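Local atomic coordinates of aminotransferase (Psychrobacter arcticus 273-4, PDB entry 3IF2), a protein that probably transfers amino groups between amino acids and keto acids, perhaps as a valine-pyruvate transaminase, using pyridoxal 5'-phosphate as cofactor. Residues Asp46-Leu51 with Lys326-Asn331; Asn246-Pro251 with Leu274-Leu279. All coordinates share one frame; numbering follows the deposited sequence.

How the contacts relate
Contact 2 lines the cofactor pocket, and contact 1 lies behind it as a second layer, the two centres about 12 Å apart. They meet directly: Val48 CG1 of contact 1 rests 3.5 Å from the carbonyl oxygen Ile277 O of contact 2, and Ser329 CB lies 4.1 Å from Pro251 O. Along the chain, contact 2 is nested inside the long loop that contact 1 closes. No residue of contact 1 belongs to the pyridoxal phosphate pocket, and the side chain of Val48 is about 10 Å from that of Lys276 between nearest atoms. Helix 46-60 thus touches the 274-279 loop, which holds Ser275 and Lys276, and helix 324-351 touches the 246-251 loop.

Contact 1. Residues Asp46-Leu51 with Lys326-Asn331; sequences DAVNEL and KQLSDN
Leu328 reaches from helix 324-351 to the first turns of helix 46-60, and both branches of its isobutyl group are used. CD1 meets Val48 CG2 at 3.8 Å and Leu51 CD2 at 3.9 Å, and it also lies over the backbone atom Val48 CA, at 3.8 Å. The second methyl, Leu328 CD2, lies 4.1 Å from Val48 CG1, so that each methyl of the leucine meets a different methyl of the valine. Leu328 therefore fits against two residues three positions apart, which the helical turn brings onto the same side. Val48 and Leu328 cross at about a right angle; Leu51, longer, comes in at a slant with one methyl. All three residues are buried and apolar, and no hydrogen bond passes between the segments.

What extends Leu328 is its first torsion: CG stands anti to the backbone N (chi1 -179°), which carries the methyls across to the other helix. The axes of the short segments are 10.7 Å apart, a spacing that large aliphatic side chains can bridge. Cutting Leu328 back to an alanine is likely to open a gap beside Val48 and Leu51, whose methyls would lose the partner they share.

Farther out, Val48 also packs on Ile333 and Leu51 on Arg324, which prolong the interface along the same long helix. Ser329 suits its buried place by hydrogen bonding through OG to Ile325 O within its own helix, while Asn49 faces Ile73 of the second subunit. The segments run nearly antiparallel, at 167°, and form a helix-against-helix pairing in which an N-terminal helix lies along the long helix that, as in other class I and II aminotransferases, probably links the large and small domains.

Contact 2. Residues Asn246-Pro251 with Leu274-Leu279; sequences NAYGMP and LSKIGL. With PLP (pyridoxal-5'-phosphate), chain C.
Lys276 leans across the phenol of Tyr248, and its side chain meets a succession of neighbours from CB to NZ. CB lies 3.5 Å from the carbonyl oxygen Ala247 O. CG and then CD pass the ring carbon Tyr248 CE1, CD at 3.6 Å, giving the aliphatic chain an apolar wall. CE comes close to the aldehyde oxygen of the cofactor, and NZ ends between two oxygens: it donates to PLP O4A at 2.7 Å and, more weakly, to Tyr248 OH at 3.0 Å. Bends at chi2 (-62°) and chi4 (44°) fold the chain round to this position.

Tyr248 OH in turn shares a hydrogen bond with PLP O3 at 2.8 Å, so one hydroxyl ties lysine and cofactor together. Ala247, small enough to sit close over the pyridine ring, puts CB above PLP N1 at 3.3 Å, on the same face that NZ approaches. Next to the lysine, Ser275 OG donates to the phosphate oxygen PLP O3P at 2.6 Å. A water joins the backbones, donating to Ala247 O and accepting from Lys276 N. Arg283, and Tyr79 of the second subunit, also bind the cofactor.

The cofactor is modelled as the free aldehyde, with the lysine amine hydrogen-bonded to it rather than joined, an arrangement consistent with the lysine that forms the internal aldimine in this family, poised beside the carbon it would join.

Contact 1. Residues Asp46-Leu51 with Lys326-Asn331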
loop_
_atom_site.group_PDB
_atom_site.type_symbol
_atom_site.label_atom_id
_atom_site.label_comp_id
_atom_site.label_asym_id
_atom_site.label_seq_id
_atom_site.Cartn_x
_atom_site.Cartn_y
_atom_site.Cartn_z
ATOM N N ASP A 46 -12.799 -9.466 23.182
ATOM C CA ASP A 46 -12.180 -8.778 24.353
ATOM C C ASP A 46 -10.821 -9.318 24.774
ATOM O O ASP A 46 -9.909 -8.525 25.038
ATOM C CB ASP A 46 -13.134 -8.772 25.578
ATOM C CG ASP A 46 -14.408 -7.924 25.362
ATOM O OD1 ASP A 46 -14.421 -7.053 24.465
ATOM O OD2 ASP A 46 -15.401 -8.122 26.100
ATOM N N ALA A 47 -10.678 -10.647 24.809
ATOM C CA ALA A 47 -9.421 -11.273 25.237
ATOM C C ALA A 47 -8.272 -10.924 24.291
ATOM O O ALA A 47 -7.156 -10.761 24.752
ATOM C CB ALA A 47 -9.556 -12.773 25.388
ATOM N N VAL A 48 -8.575 -10.776 22.994
ATOM C CA VAL A 48 -7.598 -10.424 21.970
ATOM C C VAL A 48 -7.129 -8.974 22.121
ATOM O O VAL A 48 -5.940 -8.690 22.044
ATOM C CB VAL A 48 -8.161 -10.632 20.513
ATOM C CG1 VAL A 48 -7.141 -10.189 19.473
ATOM C CG2 VAL A 48 -8.560 -12.095 20.272
ATOM N N ASN A 49 -8.081 -8.070 22.300
ATOM C CA ASN A 49 -7.782 -6.661 22.471
ATOM C C ASN A 49 -7.036 -6.332 23.763
ATOM O O ASN A 49 -6.216 -5.390 23.782
ATOM C CB ASN A 49 -9.054 -5.843 22.296
ATOM C CG ASN A 49 -9.569 -5.890 20.851
ATOM O OD1 ASN A 49 -8.792 -6.066 19.916
ATOM N ND2 ASN A 49 -10.884 -5.750 20.680
ATOM N N GLU A 50 -7.308 -7.089 24.828
ATOM C CA GLU A 50 -6.541 -6.967 26.068
ATOM C C GLU A 50 -5.065 -7.288 25.831
ATOM O O GLU A 50 -4.199 -6.551 26.331
ATOM C CB GLU A 50 -7.118 -7.868 27.169
ATOM C CG GLU A 50 -8.344 -7.261 27.823
ATOM C CD GLU A 50 -9.322 -8.266 28.410
ATOM O OE1 GLU A 50 -9.013 -9.480 28.531
ATOM O OE2 GLU A 50 -10.441 -7.808 28.740
ATOM N N LEU A 51 -4.784 -8.380 25.102
ATOM C CA LEU A 51 -3.392 -8.744 24.786
ATOM C C LEU A 51 -2.719 -7.692 23.883
ATOM O O LEU A 51 -1.556 -7.331 24.098
ATOM C CB LEU A 51 -3.296 -10.126 24.148
ATOM C CG LEU A 51 -1.913 -10.630 23.670
ATOM C CD1 LEU A 51 -0.799 -10.482 24.727
ATOM C CD2 LEU A 51 -2.053 -12.072 23.207
ATOM N N LYS A 326 -0.047 -17.795 18.411
ATOM C CA LYS A 326 -0.639 -19.122 18.233
ATOM C C LYS A 326 -1.644 -19.452 19.364
ATOM O O LYS A 326 -2.744 -19.957 19.094
ATOM C CB LYS A 326 0.475 -20.180 18.166
ATOM C CG LYS A 326 0.061 -21.509 17.579
ATOM C CD LYS A 326 1.259 -22.476 17.431
ATOM C CE LYS A 326 0.919 -23.717 16.583
ATOM N NZ LYS A 326 -0.305 -24.421 17.059
ATOM N N GLN A 327 -1.280 -19.144 20.613
ATOM C CA GLN A 327 -2.161 -19.392 21.772
ATOM C C GLN A 327 -3.412 -18.533 21.714
ATOM O O GLN A 327 -4.516 -19.013 22.002
ATOM C CB GLN A 327 -1.450 -19.172 23.098
ATOM C CG GLN A 327 -0.234 -20.053 23.297
ATOM C CD GLN A 327 0.375 -19.863 24.668
ATOM O OE1 GLN A 327 -0.198 -20.320 25.676
ATOM N NE2 GLN A 327 1.545 -19.179 24.725
ATOM N N LEU A 328 -3.236 -17.278 21.323
ATOM C CA LEU A 328 -4.339 -16.363 21.099
ATOM C C LEU A 328 -5.327 -16.927 20.027
ATOM O O LEU A 328 -6.543 -16.879 20.195
ATOM C CB LEU A 328 -3.777 -15.030 20.614
ATOM C CG LEU A 328 -4.718 -13.879 20.332
ATOM C CD1 LEU A 328 -5.320 -13.471 21.671
ATOM C CD2 LEU A 328 -3.988 -12.726 19.654
ATOM N N SER A 329 -4.780 -17.453 18.940
ATOM C CA SER A 329 -5.574 -18.022 17.854
ATOM C C SER A 329 -6.356 -19.276 18.273
ATOM O O SER A 329 -7.552 -19.388 18.011
ATOM C CB SER A 329 -4.654 -18.384 16.687
ATOM O OG SER A 329 -4.021 -17.233 16.183
ATOM N N ASP A 330 -5.672 -20.184 18.948
ATOM C CA ASP A 330 -6.272 -21.441 19.366
ATOM C C ASP A 330 -7.247 -21.306 20.525
ATOM O O ASP A 330 -8.285 -21.967 20.504
ATOM C CB ASP A 330 -5.194 -22.470 19.750
ATOM C CG ASP A 330 -4.232 -22.783 18.607
ATOM O OD1 ASP A 330 -4.580 -22.575 17.438
ATOM O OD2 ASP A 330 -3.110 -23.252 18.887
ATOM N N ASN A 331 -6.924 -20.475 21.516
ATOM C CA ASN A 331 -7.760 -20.350 22.735
ATOM C C ASN A 331 -8.908 -19.350 22.660
ATOM O O ASN A 331 -9.937 -19.571 23.301
ATOM C CB ASN A 331 -6.894 -20.005 23.974
ATOM C CG ASN A 331 -5.819 -21.061 24.272
ATOM O OD1 ASN A 331 -5.910 -22.200 23.820
ATOM N ND2 ASN A 331 -4.810 -20.681 25.042
#

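Contact 2. Residues Asn246-Pro251 with Leu274-Leu279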
loop_
_atom_site.group_PDB
_atom_site.type_symbol
_atom_site.label_atom_id
_atom_site.label_comp_id
_atom_site.label_asym_id
_atom_site.label_seq_id
_atom_site.Cartn_x
_atom_site.Cartn_y
_atom_site.Cartn_z
ATOM N N ASN A 246 -3.883 -17.974 3.178
ATOM C CA ASN A 246 -4.263 -18.373 4.562
ATOM C C ASN A 246 -4.771 -17.229 5.403
ATOM O O ASN A 246 -4.542 -17.207 6.603
ATOM C CB ASN A 246 -3.122 -19.018 5.335
ATOM C CG ASN A 246 -2.675 -20.254 4.727
ATOM O OD1 ASN A 246 -2.147 -20.226 3.615
ATOM N ND2 ASN A 246 -2.849 -21.381 5.441
ATOM N N ALA A 247 -5.514 -16.298 4.824
ATOM C CA ALA A 247 -6.049 -15.183 5.620
ATOM C C ALA A 247 -6.709 -15.664 6.938
ATOM O O ALA A 247 -6.453 -15.082 7.987
ATOM C CB ALA A 247 -7.014 -14.358 4.798
ATOM N N TYR A 248 -7.467 -16.769 6.870
ATOM C CA TYR A 248 -8.220 -17.366 8.002
ATOM C C TYR A 248 -7.658 -18.690 8.518
ATOM O O TYR A 248 -8.243 -19.282 9.433
ATOM C CB TYR A 248 -9.682 -17.642 7.556
ATOM C CG TYR A 248 -10.441 -16.437 7.049
ATOM C CD1 TYR A 248 -11.013 -15.514 7.924
ATOM C CD2 TYR A 248 -10.584 -16.213 5.684
ATOM C CE1 TYR A 248 -11.715 -14.366 7.431
ATOM C CE2 TYR A 248 -11.261 -15.091 5.193
ATOM C CZ TYR A 248 -11.827 -14.170 6.063
ATOM O OH TYR A 248 -12.510 -13.073 5.552
ATOM N N GLY A 249 -6.529 -19.140 7.959
ATOM C CA GLY A 249 -5.979 -20.453 8.222
ATOM C C GLY A 249 -4.879 -20.568 9.231
ATOM O O GLY A 249 -4.692 -19.691 10.065
HETATM N N MSE A 250 -4.149 -21.677 9.128
HETATM C CA MSE A 250 -3.045 -21.987 10.034
HETATM C C MSE A 250 -1.808 -21.170 9.674
HETATM O O MSE A 250 -1.665 -20.742 8.503
HETATM C CB MSE A 250 -2.648 -23.453 9.915
HETATM C CG MSE A 250 -3.731 -24.436 10.252
HETATM SE SE MSE A 250 -3.451 -26.070 9.299
HETATM C CE MSE A 250 -3.675 -25.366 7.462
ATOM N N PRO A 251 -0.938 -20.894 10.672
ATOM C CA PRO A 251 -1.036 -21.172 12.124
ATOM C C PRO A 251 -1.823 -20.086 12.908
ATOM O O PRO A 251 -2.160 -20.308 14.061
ATOM C CB PRO A 251 0.423 -21.186 12.576
ATOM C CG PRO A 251 1.145 -20.300 11.556
ATOM C CD PRO A 251 0.322 -20.203 10.325
ATOM N N LEU A 274 -2.285 -10.410 9.165
ATOM C CA LEU A 274 -2.579 -10.038 10.558
ATOM C C LEU A 274 -4.007 -9.471 10.693
ATOM O O LEU A 274 -4.445 -9.147 11.799
ATOM C CB LEU A 274 -1.563 -9.019 11.089
ATOM C CG LEU A 274 -0.090 -9.415 11.194
ATOM C CD1 LEU A 274 0.714 -8.260 11.869
ATOM C CD2 LEU A 274 0.047 -10.712 11.966
ATOM N N SER A 275 -4.743 -9.373 9.585
ATOM C CA SER A 275 -6.103 -8.810 9.604
ATOM C C SER A 275 -7.105 -9.642 10.402
ATOM O O SER A 275 -7.823 -9.116 11.262
ATOM C CB SER A 275 -6.619 -8.618 8.175
ATOM O OG SER A 275 -5.780 -7.740 7.474
ATOM N N LYS A 276 -7.079 -10.944 10.183
ATOM C CA LYS A 276 -8.074 -11.824 10.801
ATOM C C LYS A 276 -7.728 -12.341 12.187
ATOM O O LYS A 276 -8.537 -13.042 12.791
ATOM C CB LYS A 276 -8.503 -12.892 9.793
ATOM C CG LYS A 276 -8.868 -12.299 8.374
ATOM C CD LYS A 276 -10.056 -11.306 8.372
ATOM C CE LYS A 276 -10.196 -10.551 7.053
ATOM N NZ LYS A 276 -10.044 -11.431 5.872
ATOM N N ILE A 277 -6.543 -11.981 12.703
ATOM C CA ILE A 277 -6.228 -12.201 14.111
ATOM C C ILE A 277 -6.783 -11.016 14.904
ATOM O O ILE A 277 -6.801 -11.083 16.125
ATOM C CB ILE A 277 -4.699 -12.477 14.444
ATOM C CG1 ILE A 277 -3.783 -11.250 14.293
ATOM C CG2 ILE A 277 -4.178 -13.589 13.569
ATOM C CD1 ILE A 277 -2.342 -11.489 14.787
ATOM N N GLY A 278 -7.190 -9.942 14.209
ATOM C CA GLY A 278 -7.768 -8.733 14.790
ATOM C C GLY A 278 -7.073 -7.403 14.510
ATOM O O GLY A 278 -7.428 -6.428 15.149
ATOM N N LEU A 279 -6.116 -7.335 13.567
ATOM C CA LEU A 279 -5.375 -6.082 13.243
ATOM C C LEU A 279 -5.528 -5.623 11.776
ATOM O O LEU A 279 -4.533 -5.215 11.144
ATOM C CB LEU A 279 -3.888 -6.250 13.582
ATOM C CG LEU A 279 -3.507 -6.639 15.015
ATOM C CD1 LEU A 279 -2.025 -7.036 15.098
ATOM C CD2 LEU A 279 -3.856 -5.514 15.994
HETATM N N1 PLP C . -7.995 -13.471 1.779
HETATM C C2 PLP C . -9.310 -13.748 2.089
HETATM C C2A PLP C . -9.798 -15.144 1.863
HETATM C C3 PLP C . -10.137 -12.730 2.616
HETATM O O3 PLP C . -11.447 -12.962 2.942
HETATM C C4 PLP C . -9.619 -11.426 2.798
HETATM C C4A PLP C . -10.619 -10.315 3.102
HETATM O O4A PLP C . -10.426 -9.501 4.013
HETATM C C5 PLP C . -8.249 -11.167 2.461
HETATM C C6 PLP C . -7.467 -12.222 1.954
HETATM C C5A PLP C . -7.594 -9.776 2.579
HETATM O O4P PLP C . -7.047 -9.508 3.852
HETATM P P PLP C . -6.058 -8.265 4.079
HETATM O O1P PLP C . -5.674 -7.381 2.917
HETATM O O2P PLP C . -4.836 -8.955 4.585
HETATM O O3P PLP C . -6.722 -7.430 5.101
HETATM O O HOH W 1 -5.324 -12.967 9.047
#